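Local structure of protein yxeP (Bacillus subtilis, 1YSJ) at residues L172-G180 against F351-F362. The protein probably catalyses the deacetylation of N-acetylcysteine to cysteine and acetate, as a dinuclear metal hydrolase of the M20 peptidase family. The protein carries 1 engineered substitution. Sequence-based numbering, arbitrary orientation.
Sequences LNGVSAIFG and FALYQEKIPGFF
Ile178 O takes the shortest hydrogen bond of the pairing, from Phe361 N at 3.0 Å. Ile178 N donates to Pro359 O and Gly180 N to Phe361 O, both at 3.1 Å. Ile178 thus bonds to the two residues that flank its bridge partner Gly360, the pattern of parallel strands, and the strand axes diverge by only 8°. Phe361 O also receives a CA-H...O contact from Phe179 CA.

Helix 351-355 runs nearly antiparallel to strand 175-180 and packs on the sheet face that carries Ile178. With CG1 anti to the backbone N (chi1 -172°), Ile178 sends CD1 over one face of the Tyr354 ring, a CH-pi contact 3.9 Å from the centroid, while its CG1 meets Phe351 CE1 at 3.7 Å. Leu172 CD1 reaches Tyr354 CD2 at 3.4 Å, the two side chains crossing at about a right angle, and Ile358 CD1 touches both Val175 CG1 (3.7 Å) and Ile178 CB. Cutting Ile178 back to an alanine is likely to leave a gap over that face of the Tyr354 ring and Phe351 CE1 without its aliphatic neighbour. On the reverse face, Phe361 CB touches the edge of the Phe179 ring at CD2 (3.6 Å).

Tyr354 OH is hydrogen-bonded to Gln154, tying the helix to strand 148-154. Backbone bonds thus pair strands 175-184 and 360-366 inside the mixed sheet, apolar contacts seat helix 351-355 on it, and the pairing is consistent with a fixed position for Phe362, whose side chain lies about 4 Å from that of the nickel ligand His182.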
loop_
_atom_site.group_PDB
_atom_site.type_symbol
_atom_site.label_atom_id
_atom_site.label_comp_id
_atom_site.label_asym_id
_atom_site.label_seq_id
_atom_site.Cartn_x
_atom_site.Cartn_y
_atom_site.Cartn_z
ATOM N N LEU A 172 40.140 -13.898 -5.159
ATOM C CA LEU A 172 40.104 -15.308 -4.752
ATOM C C LEU A 172 40.664 -16.291 -5.780
ATOM O O LEU A 172 40.574 -17.509 -5.599
ATOM C CB LEU A 172 38.691 -15.724 -4.314
ATOM C CG LEU A 172 38.159 -15.219 -2.965
ATOM C CD1 LEU A 172 36.878 -15.955 -2.625
ATOM C CD2 LEU A 172 39.160 -15.404 -1.834
ATOM N N ASN A 173 41.244 -15.767 -6.856
ATOM C CA ASN A 173 41.942 -16.607 -7.822
ATOM C C ASN A 173 43.109 -17.326 -7.151
ATOM O O ASN A 173 43.972 -16.687 -6.538
ATOM C CB ASN A 173 42.418 -15.789 -9.031
ATOM C CG ASN A 173 41.262 -15.280 -9.892
ATOM O OD1 ASN A 173 40.123 -15.746 -9.776
ATOM N ND2 ASN A 173 41.556 -14.315 -10.759
ATOM N N GLY A 174 43.099 -18.655 -7.241
ATOM C CA GLY A 174 44.145 -19.494 -6.656
ATOM C C GLY A 174 43.981 -19.819 -5.180
ATOM O O GLY A 174 44.798 -20.545 -4.614
ATOM N N VAL A 175 42.926 -19.288 -4.559
ATOM C CA VAL A 175 42.650 -19.507 -3.134
ATOM C C VAL A 175 41.886 -20.822 -2.904
ATOM O O VAL A 175 40.870 -21.079 -3.544
ATOM C CB VAL A 175 41.896 -18.297 -2.507
ATOM C CG1 VAL A 175 41.554 -18.554 -1.050
ATOM C CG2 VAL A 175 42.735 -17.029 -2.612
ATOM N N SER A 176 42.390 -21.642 -1.983
ATOM C CA SER A 176 41.833 -22.964 -1.696
ATOM C C SER A 176 40.709 -22.939 -0.670
ATOM O O SER A 176 39.775 -23.734 -0.751
ATOM C CB SER A 176 42.930 -23.912 -1.203
ATOM O OG SER A 176 43.910 -24.121 -2.200
ATOM N N ALA A 177 40.817 -22.041 0.306
ATOM C CA ALA A 177 39.847 -21.958 1.397
ATOM C C ALA A 177 39.720 -20.542 1.920
ATOM O O ALA A 177 40.665 -19.762 1.842
ATOM C CB ALA A 177 40.243 -22.892 2.521
ATOM N N ILE A 178 38.548 -20.221 2.461
ATOM C CA ILE A 178 38.289 -18.907 3.045
ATOM C C ILE A 178 37.651 -19.012 4.432
ATOM O O ILE A 178 36.751 -19.828 4.669
ATOM C CB ILE A 178 37.439 -17.995 2.108
ATOM C CG1 ILE A 178 37.357 -16.570 2.680
ATOM C CG2 ILE A 178 36.042 -18.609 1.841
ATOM C CD1 ILE A 178 37.103 -15.490 1.653
ATOM N N PHE A 179 38.123 -18.171 5.345
ATOM C CA PHE A 179 37.663 -18.216 6.721
ATOM C C PHE A 179 37.244 -16.839 7.214
ATOM O O PHE A 179 37.797 -15.820 6.795
ATOM C CB PHE A 179 38.738 -18.841 7.613
ATOM C CG PHE A 179 39.220 -20.170 7.111
ATOM C CD1 PHE A 179 40.383 -20.262 6.347
ATOM C CD2 PHE A 179 38.491 -21.326 7.363
ATOM C CE1 PHE A 179 40.821 -21.495 5.863
ATOM C CE2 PHE A 179 38.921 -22.563 6.882
ATOM C CZ PHE A 179 40.085 -22.647 6.132
ATOM N N GLY A 180 36.251 -16.823 8.095
ATOM C CA GLY A 180 35.701 -15.579 8.600
ATOM C C GLY A 180 35.047 -15.756 9.949
ATOM O O GLY A 180 34.869 -16.874 10.430
ATOM N N PHE A 351 29.525 -13.178 3.057
ATOM C CA PHE A 351 30.569 -14.197 3.120
ATOM C C PHE A 351 30.125 -15.473 2.393
ATOM O O PHE A 351 30.957 -16.208 1.856
ATOM C CB PHE A 351 30.930 -14.505 4.582
ATOM C CG PHE A 351 32.059 -15.489 4.743
ATOM C CD1 PHE A 351 33.379 -15.061 4.712
ATOM C CD2 PHE A 351 31.798 -16.847 4.930
ATOM C CE1 PHE A 351 34.431 -15.971 4.859
ATOM C CE2 PHE A 351 32.848 -17.767 5.076
ATOM C CZ PHE A 351 34.163 -17.323 5.039
ATOM N N ALA A 352 28.812 -15.714 2.373
ATOM C CA ALA A 352 28.210 -16.869 1.688
ATOM C C ALA A 352 28.526 -16.907 0.194
ATOM O O ALA A 352 28.649 -17.981 -0.394
ATOM C CB ALA A 352 26.712 -16.884 1.904
ATOM N N LEU A 353 28.650 -15.725 -0.408
ATOM C CA LEU A 353 29.026 -15.595 -1.814
ATOM C C LEU A 353 30.405 -16.198 -2.103
ATOM O O LEU A 353 30.605 -16.814 -3.151
ATOM C CB LEU A 353 28.981 -14.129 -2.254
ATOM C CG LEU A 353 27.618 -13.498 -2.554
ATOM C CD1 LEU A 353 27.806 -12.032 -2.887
ATOM C CD2 LEU A 353 26.887 -14.212 -3.694
ATOM N N TYR A 354 31.343 -16.030 -1.172
ATOM C CA TYR A 354 32.656 -16.665 -1.283
ATOM C C TYR A 354 32.543 -18.185 -1.302
ATOM O O TYR A 354 33.195 -18.848 -2.102
ATOM C CB TYR A 354 33.576 -16.250 -0.131
ATOM C CG TYR A 354 33.883 -14.774 -0.037
ATOM C CD1 TYR A 354 33.661 -14.081 1.150
ATOM C CD2 TYR A 354 34.417 -14.074 -1.121
ATOM C CE1 TYR A 354 33.949 -12.735 1.256
ATOM C CE2 TYR A 354 34.713 -12.719 -1.026
ATOM C CZ TYR A 354 34.476 -12.058 0.166
ATOM O OH TYR A 354 34.757 -10.719 0.282
ATOM N N GLN A 355 31.701 -18.718 -0.416
ATOM C CA GLN A 355 31.507 -20.163 -0.252
ATOM C C GLN A 355 30.790 -20.842 -1.417
ATOM O O GLN A 355 30.802 -22.068 -1.521
ATOM C CB GLN A 355 30.760 -20.452 1.053
ATOM C CG GLN A 355 31.563 -20.192 2.314
ATOM C CD GLN A 355 30.693 -20.157 3.554
ATOM O OE1 GLN A 355 31.089 -20.631 4.620
ATOM N NE2 GLN A 355 29.496 -19.599 3.419
ATOM N N GLU A 356 30.159 -20.052 -2.281
ATOM C CA GLU A 356 29.590 -20.570 -3.524
ATOM C C GLU A 356 30.693 -20.983 -4.490
ATOM O O GLU A 356 30.475 -21.804 -5.376
ATOM C CB GLU A 356 28.706 -19.520 -4.204
ATOM C CG GLU A 356 27.295 -19.410 -3.658
ATOM C CD GLU A 356 26.347 -18.732 -4.637
ATOM O OE1 GLU A 356 25.258 -19.291 -4.893
ATOM O OE2 GLU A 356 26.687 -17.648 -5.159
ATOM N N LYS A 357 31.876 -20.399 -4.309
ATOM C CA LYS A 357 32.988 -20.572 -5.237
ATOM C C LYS A 357 34.056 -21.528 -4.707
ATOM O O LYS A 357 34.537 -22.393 -5.439
ATOM C CB LYS A 357 33.615 -19.209 -5.566
ATOM C CG LYS A 357 32.623 -18.132 -6.012
ATOM C CD LYS A 357 31.900 -18.511 -7.304
ATOM C CE LYS A 357 31.158 -17.320 -7.883
ATOM N NZ LYS A 357 30.026 -17.738 -8.752
ATOM N N ILE A 358 34.426 -21.359 -3.439
ATOM C CA ILE A 358 35.469 -22.172 -2.810
ATOM C C ILE A 358 35.036 -22.657 -1.420
ATOM O O ILE A 358 34.145 -22.057 -0.819
ATOM C CB ILE A 358 36.833 -21.407 -2.701
ATOM C CG1 ILE A 358 36.687 -20.114 -1.894
ATOM C CG2 ILE A 358 37.434 -21.143 -4.092
ATOM C CD1 ILE A 358 37.989 -19.597 -1.332
ATOM N N PRO A 359 35.666 -23.742 -0.909
ATOM C CA PRO A 359 35.393 -24.236 0.443
ATOM C C PRO A 359 35.662 -23.167 1.492
ATOM O O PRO A 359 36.634 -22.415 1.377
ATOM C CB PRO A 359 36.397 -25.386 0.602
ATOM C CG PRO A 359 36.690 -25.827 -0.764
ATOM C CD PRO A 359 36.673 -24.580 -1.587
ATOM N N GLY A 360 34.806 -23.096 2.507
ATOM C CA GLY A 360 34.942 -22.069 3.536
ATOM C C GLY A 360 34.406 -22.449 4.900
ATOM O O GLY A 360 33.613 -23.385 5.030
ATOM N N PHE A 361 34.845 -21.712 5.916
ATOM C CA PHE A 361 34.348 -21.887 7.275
ATOM C C PHE A 361 34.156 -20.546 7.990
ATOM O O PHE A 361 35.064 -19.717 8.044
ATOM C CB PHE A 361 35.280 -22.798 8.078
ATOM C CG PHE A 361 34.571 -23.641 9.094
ATOM C CD1 PHE A 361 34.067 -24.894 8.746
ATOM C CD2 PHE A 361 34.401 -23.189 10.398
ATOM C CE1 PHE A 361 33.405 -25.684 9.680
ATOM C CE2 PHE A 361 33.736 -23.976 11.345
ATOM C CZ PHE A 361 33.238 -25.222 10.983
ATOM N N PHE A 362 32.966 -20.358 8.551
ATOM C CA PHE A 362 32.593 -19.125 9.225
ATOM C C PHE A 362 32.201 -19.447 10.664
ATOM O O PHE A 362 31.350 -20.305 10.903
ATOM C CB PHE A 362 31.417 -18.491 8.477
ATOM C CG PHE A 362 31.149 -17.055 8.840
ATOM C CD1 PHE A 362 31.929 -16.030 8.310
ATOM C CD2 PHE A 362 30.087 -16.725 9.677
ATOM C CE1 PHE A 362 31.667 -14.695 8.627
ATOM C CE2 PHE A 362 29.814 -15.394 10.003
ATOM C CZ PHE A 362 30.603 -14.380 9.475
#